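Local structure of CBS domain-containing protein (Listeria monocytogenes, 6XNU) at residues A[118-130]-A[138-150]. The protein binds the second messenger cyclic di-AMP, probably through its CBS domains, and takes part in the control of (p)ppGpp levels in Listeria monocytogenes. Sequence-based numbering, arbitrary orientation.
Sequences RIVHLLVDHPFVC and FEGIVTRRVVLKQ
The guanidinium of R144 lies against the chain where helix 116-125 gives way to strand 128-132, with P127 CA and the carbonyl carbon of H126 over one face and the carbonyls of L123 and V124 along its edge. NE gives a nearly straight bond (174°) to L123 O at 2.7 Å, in the guanidinium plane. NH2 reaches V124 O at 2.8 Å from well above that carbonyl's plane, and makes a second, weak bond to L123 O. The arginine chain is extended from CG to NE, which carries the head across to L123 and V124; two carbonyls in the last turns of the helix region are thus met by one cation, a pairing that probably suits the helix dipole. At the start of the same residue, the backbone N of R144 bonds to P127 O at 3.2 Å.

The F128 ring takes I141 CG2 obliquely, CD2 to CG2 3.8 Å. C130 SG then approaches F138 CE1 at 3.9 Å, an oblique sulfur-aromatic contact; the F138 ring also has G140 N over one face and I141 CG2 at its edge. Strands 128-130 and 138-143 run antiparallel, V129 and V142 forming the hydrogen-bonded pair, V129 N to V142 O and V142 N to V129 O, 2.9 Å each. On the V129–V142 face of the sheet L123 fills the angle between strand and following helix: CD1 touches V147 CG2 at 4.0 Å, and CD2 comes near V142 O.

This is the helix-strand-strand-helix core of a CBS domain. I110 of strand 109-110 packs on I119 and V129, while strands 60-64 and 70-75 cover F128, C130 and F138. At the helices the second subunit packs on, L148 of that subunit against L123 and R145 of that subunit salt-bridged to D125.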
# COMPACT_ATOMS: atom_id res chain seq x y z
N ARG A 118 -12.99 17.43 5.93
CA ARG A 118 -12.85 16.24 6.75
C ARG A 118 -12.29 15.08 5.93
O ARG A 118 -11.52 14.27 6.45
CB ARG A 118 -14.18 15.84 7.38
CG ARG A 118 -13.99 14.81 8.50
CD ARG A 118 -15.17 13.87 8.61
NE ARG A 118 -14.83 12.64 9.33
CZ ARG A 118 -15.25 11.43 8.97
NH1 ARG A 118 -16.02 11.30 7.90
NH2 ARG A 118 -14.91 10.37 9.67
N ILE A 119 -12.65 15.02 4.65
CA ILE A 119 -12.14 13.94 3.79
C ILE A 119 -10.64 14.13 3.57
O ILE A 119 -9.85 13.19 3.73
CB ILE A 119 -12.92 13.89 2.47
CG1 ILE A 119 -14.32 13.33 2.72
CG2 ILE A 119 -12.17 13.04 1.43
CD1 ILE A 119 -15.26 13.44 1.53
N VAL A 120 -10.23 15.35 3.25
CA VAL A 120 -8.80 15.62 3.06
C VAL A 120 -8.04 15.35 4.35
O VAL A 120 -6.92 14.81 4.33
CB VAL A 120 -8.60 17.06 2.57
CG1 VAL A 120 -7.12 17.39 2.48
CG2 VAL A 120 -9.27 17.24 1.21
N HIS A 121 -8.63 15.71 5.50
CA HIS A 121 -8.00 15.45 6.79
C HIS A 121 -7.79 13.96 7.03
O HIS A 121 -6.74 13.54 7.53
CB HIS A 121 -8.85 16.07 7.90
CG HIS A 121 -8.34 15.79 9.28
ND1 HIS A 121 -7.24 16.44 9.80
CD2 HIS A 121 -8.77 14.94 10.24
CE1 HIS A 121 -7.02 16.01 11.03
NE2 HIS A 121 -7.94 15.10 11.32
N LEU A 122 -8.79 13.14 6.71
CA LEU A 122 -8.64 11.69 6.89
C LEU A 122 -7.55 11.13 5.99
O LEU A 122 -6.81 10.22 6.39
CB LEU A 122 -9.97 10.99 6.61
CG LEU A 122 -11.07 11.25 7.64
CD1 LEU A 122 -12.36 10.61 7.19
CD2 LEU A 122 -10.64 10.73 9.00
N LEU A 123 -7.43 11.67 4.78
CA LEU A 123 -6.45 11.16 3.82
C LEU A 123 -5.02 11.47 4.23
O LEU A 123 -4.09 10.94 3.61
CB LEU A 123 -6.75 11.71 2.42
CG LEU A 123 -8.04 11.13 1.81
CD1 LEU A 123 -8.45 11.89 0.55
CD2 LEU A 123 -7.89 9.64 1.52
N VAL A 124 -4.81 12.30 5.26
CA VAL A 124 -3.46 12.53 5.76
C VAL A 124 -2.86 11.25 6.33
O VAL A 124 -1.74 10.87 5.99
CB VAL A 124 -3.48 13.65 6.82
CG1 VAL A 124 -2.13 13.74 7.52
CG2 VAL A 124 -3.82 14.97 6.15
N ASP A 125 -3.60 10.56 7.19
CA ASP A 125 -3.07 9.35 7.81
C ASP A 125 -3.69 8.09 7.23
O ASP A 125 -3.44 6.99 7.75
CB ASP A 125 -3.26 9.41 9.32
CG ASP A 125 -2.33 10.40 9.99
OD1 ASP A 125 -1.13 10.44 9.63
OD2 ASP A 125 -2.79 11.15 10.87
N HIS A 126 -4.48 8.21 6.17
CA HIS A 126 -5.09 7.05 5.53
C HIS A 126 -4.95 7.14 4.02
O HIS A 126 -5.45 8.10 3.40
CB HIS A 126 -6.55 6.91 5.94
CG HIS A 126 -6.76 6.86 7.42
ND1 HIS A 126 -7.04 7.98 8.18
CD2 HIS A 126 -6.70 5.82 8.29
CE1 HIS A 126 -7.15 7.64 9.45
NE2 HIS A 126 -6.95 6.33 9.54
N PRO A 127 -4.26 6.19 3.40
CA PRO A 127 -4.14 6.19 1.93
C PRO A 127 -5.47 6.10 1.21
O PRO A 127 -5.58 6.60 0.08
CB PRO A 127 -3.26 4.96 1.66
CG PRO A 127 -2.46 4.80 2.91
CD PRO A 127 -3.38 5.19 4.03
N PHE A 128 -6.46 5.44 1.80
CA PHE A 128 -7.82 5.48 1.27
C PHE A 128 -8.77 5.43 2.45
O PHE A 128 -8.40 5.00 3.55
CB PHE A 128 -8.13 4.33 0.30
CG PHE A 128 -8.16 2.98 0.96
CD1 PHE A 128 -7.00 2.24 1.10
CD2 PHE A 128 -9.36 2.45 1.43
CE1 PHE A 128 -7.02 0.99 1.70
CE2 PHE A 128 -9.38 1.21 2.04
CZ PHE A 128 -8.22 0.48 2.17
N VAL A 129 -9.99 5.86 2.19
CA VAL A 129 -11.05 5.82 3.19
C VAL A 129 -12.30 5.23 2.55
O VAL A 129 -12.68 5.61 1.44
CB VAL A 129 -11.35 7.21 3.78
CG1 VAL A 129 -12.48 7.11 4.81
CG2 VAL A 129 -10.10 7.75 4.45
N CYS A 130 -12.95 4.33 3.28
CA CYS A 130 -14.12 3.65 2.76
C CYS A 130 -15.34 4.57 2.80
O CYS A 130 -15.48 5.38 3.73
CB CYS A 130 -14.39 2.42 3.62
SG CYS A 130 -13.21 1.08 3.29
N PHE A 138 -21.37 -0.97 2.06
CA PHE A 138 -20.11 -0.53 1.44
C PHE A 138 -20.36 0.03 0.05
O PHE A 138 -20.94 -0.64 -0.81
CB PHE A 138 -19.14 -1.71 1.37
CG PHE A 138 -17.83 -1.37 0.71
CD1 PHE A 138 -17.06 -0.33 1.17
CD2 PHE A 138 -17.38 -2.13 -0.35
CE1 PHE A 138 -15.84 -0.03 0.56
CE2 PHE A 138 -16.16 -1.84 -0.97
CZ PHE A 138 -15.40 -0.79 -0.50
N GLU A 139 -19.89 1.26 -0.20
CA GLU A 139 -20.16 1.94 -1.45
C GLU A 139 -18.94 2.10 -2.35
O GLU A 139 -19.09 2.19 -3.57
CB GLU A 139 -20.73 3.34 -1.17
CG GLU A 139 -22.06 3.29 -0.39
CD GLU A 139 -23.21 2.86 -1.27
OE1 GLU A 139 -23.98 1.96 -0.86
OE2 GLU A 139 -23.35 3.43 -2.38
N GLY A 140 -17.74 2.14 -1.78
CA GLY A 140 -16.56 2.42 -2.55
C GLY A 140 -15.48 3.00 -1.66
O GLY A 140 -15.59 3.01 -0.44
N ILE A 141 -14.41 3.48 -2.30
CA ILE A 141 -13.30 4.08 -1.57
C ILE A 141 -12.91 5.39 -2.23
O ILE A 141 -13.11 5.59 -3.43
CB ILE A 141 -12.07 3.14 -1.45
CG1 ILE A 141 -11.47 2.85 -2.82
CG2 ILE A 141 -12.43 1.84 -0.70
CD1 ILE A 141 -10.17 2.06 -2.73
N VAL A 142 -12.39 6.30 -1.41
CA VAL A 142 -11.74 7.52 -1.89
C VAL A 142 -10.26 7.40 -1.54
O VAL A 142 -9.92 6.99 -0.43
CB VAL A 142 -12.36 8.77 -1.24
CG1 VAL A 142 -11.61 10.02 -1.64
CG2 VAL A 142 -13.83 8.89 -1.63
N THR A 143 -9.38 7.73 -2.49
CA THR A 143 -7.95 7.60 -2.25
C THR A 143 -7.26 8.96 -2.33
O THR A 143 -7.86 9.97 -2.69
CB THR A 143 -7.27 6.60 -3.22
OG1 THR A 143 -6.95 7.25 -4.47
CG2 THR A 143 -8.18 5.39 -3.48
N ARG A 144 -5.97 8.95 -1.99
CA ARG A 144 -5.18 10.17 -2.02
C ARG A 144 -4.96 10.70 -3.43
O ARG A 144 -4.65 11.89 -3.60
CB ARG A 144 -3.82 9.92 -1.38
CG ARG A 144 -3.82 9.92 0.11
CD ARG A 144 -2.44 9.53 0.59
NE ARG A 144 -2.32 9.55 2.04
CZ ARG A 144 -1.39 8.89 2.71
NH1 ARG A 144 -0.51 8.15 2.04
NH2 ARG A 144 -1.32 8.97 4.03
N ARG A 145 -5.12 9.85 -4.45
CA ARG A 145 -4.75 10.25 -5.80
C ARG A 145 -5.52 11.48 -6.27
O ARG A 145 -4.96 12.34 -6.95
CB ARG A 145 -4.95 9.09 -6.77
CG ARG A 145 -4.64 9.45 -8.22
CD ARG A 145 -4.48 8.19 -9.04
NE ARG A 145 -4.06 8.48 -10.41
CZ ARG A 145 -4.90 8.75 -11.40
NH1 ARG A 145 -6.21 8.79 -11.17
NH2 ARG A 145 -4.43 9.00 -12.61
N VAL A 146 -6.82 11.57 -5.93
CA VAL A 146 -7.60 12.71 -6.41
C VAL A 146 -7.01 14.02 -5.88
O VAL A 146 -6.99 15.03 -6.58
CB VAL A 146 -9.09 12.56 -6.02
CG1 VAL A 146 -9.28 12.49 -4.51
CG2 VAL A 146 -9.91 13.71 -6.60
N VAL A 147 -6.50 14.01 -4.64
CA VAL A 147 -5.94 15.24 -4.09
C VAL A 147 -4.62 15.57 -4.78
O VAL A 147 -4.34 16.74 -5.09
CB VAL A 147 -5.75 15.11 -2.56
CG1 VAL A 147 -5.11 16.38 -1.99
CG2 VAL A 147 -7.11 14.82 -1.87
N LEU A 148 -3.81 14.55 -5.07
CA LEU A 148 -2.58 14.80 -5.82
C LEU A 148 -2.88 15.35 -7.21
O LEU A 148 -2.16 16.22 -7.71
CB LEU A 148 -1.74 13.52 -5.92
CG LEU A 148 -0.66 13.36 -4.86
CD1 LEU A 148 0.48 14.38 -5.06
CD2 LEU A 148 -1.23 13.49 -3.47
N LYS A 149 -3.94 14.85 -7.85
CA LYS A 149 -4.34 15.39 -9.14
C LYS A 149 -4.70 16.86 -9.02
O LYS A 149 -4.32 17.68 -9.87
CB LYS A 149 -5.54 14.62 -9.70
CG LYS A 149 -5.17 13.31 -10.36
CD LYS A 149 -6.41 12.55 -10.83
CE LYS A 149 -7.12 13.25 -11.98
NZ LYS A 149 -8.41 12.57 -12.32
N GLN A 150 -5.40 17.22 -7.95
CA GLN A 150 -5.77 18.62 -7.75
C GLN A 150 -4.54 19.48 -7.48
O GLN A 150 -4.47 20.62 -7.97
CB GLN A 150 -6.78 18.71 -6.60
CG GLN A 150 -8.12 18.11 -6.97
CD GLN A 150 -9.07 18.04 -5.79
OE1 GLN A 150 -8.64 18.03 -4.63
NE2 GLN A 150 -10.37 17.98 -6.07
O HOH W 1 -3.96 6.40 -1.80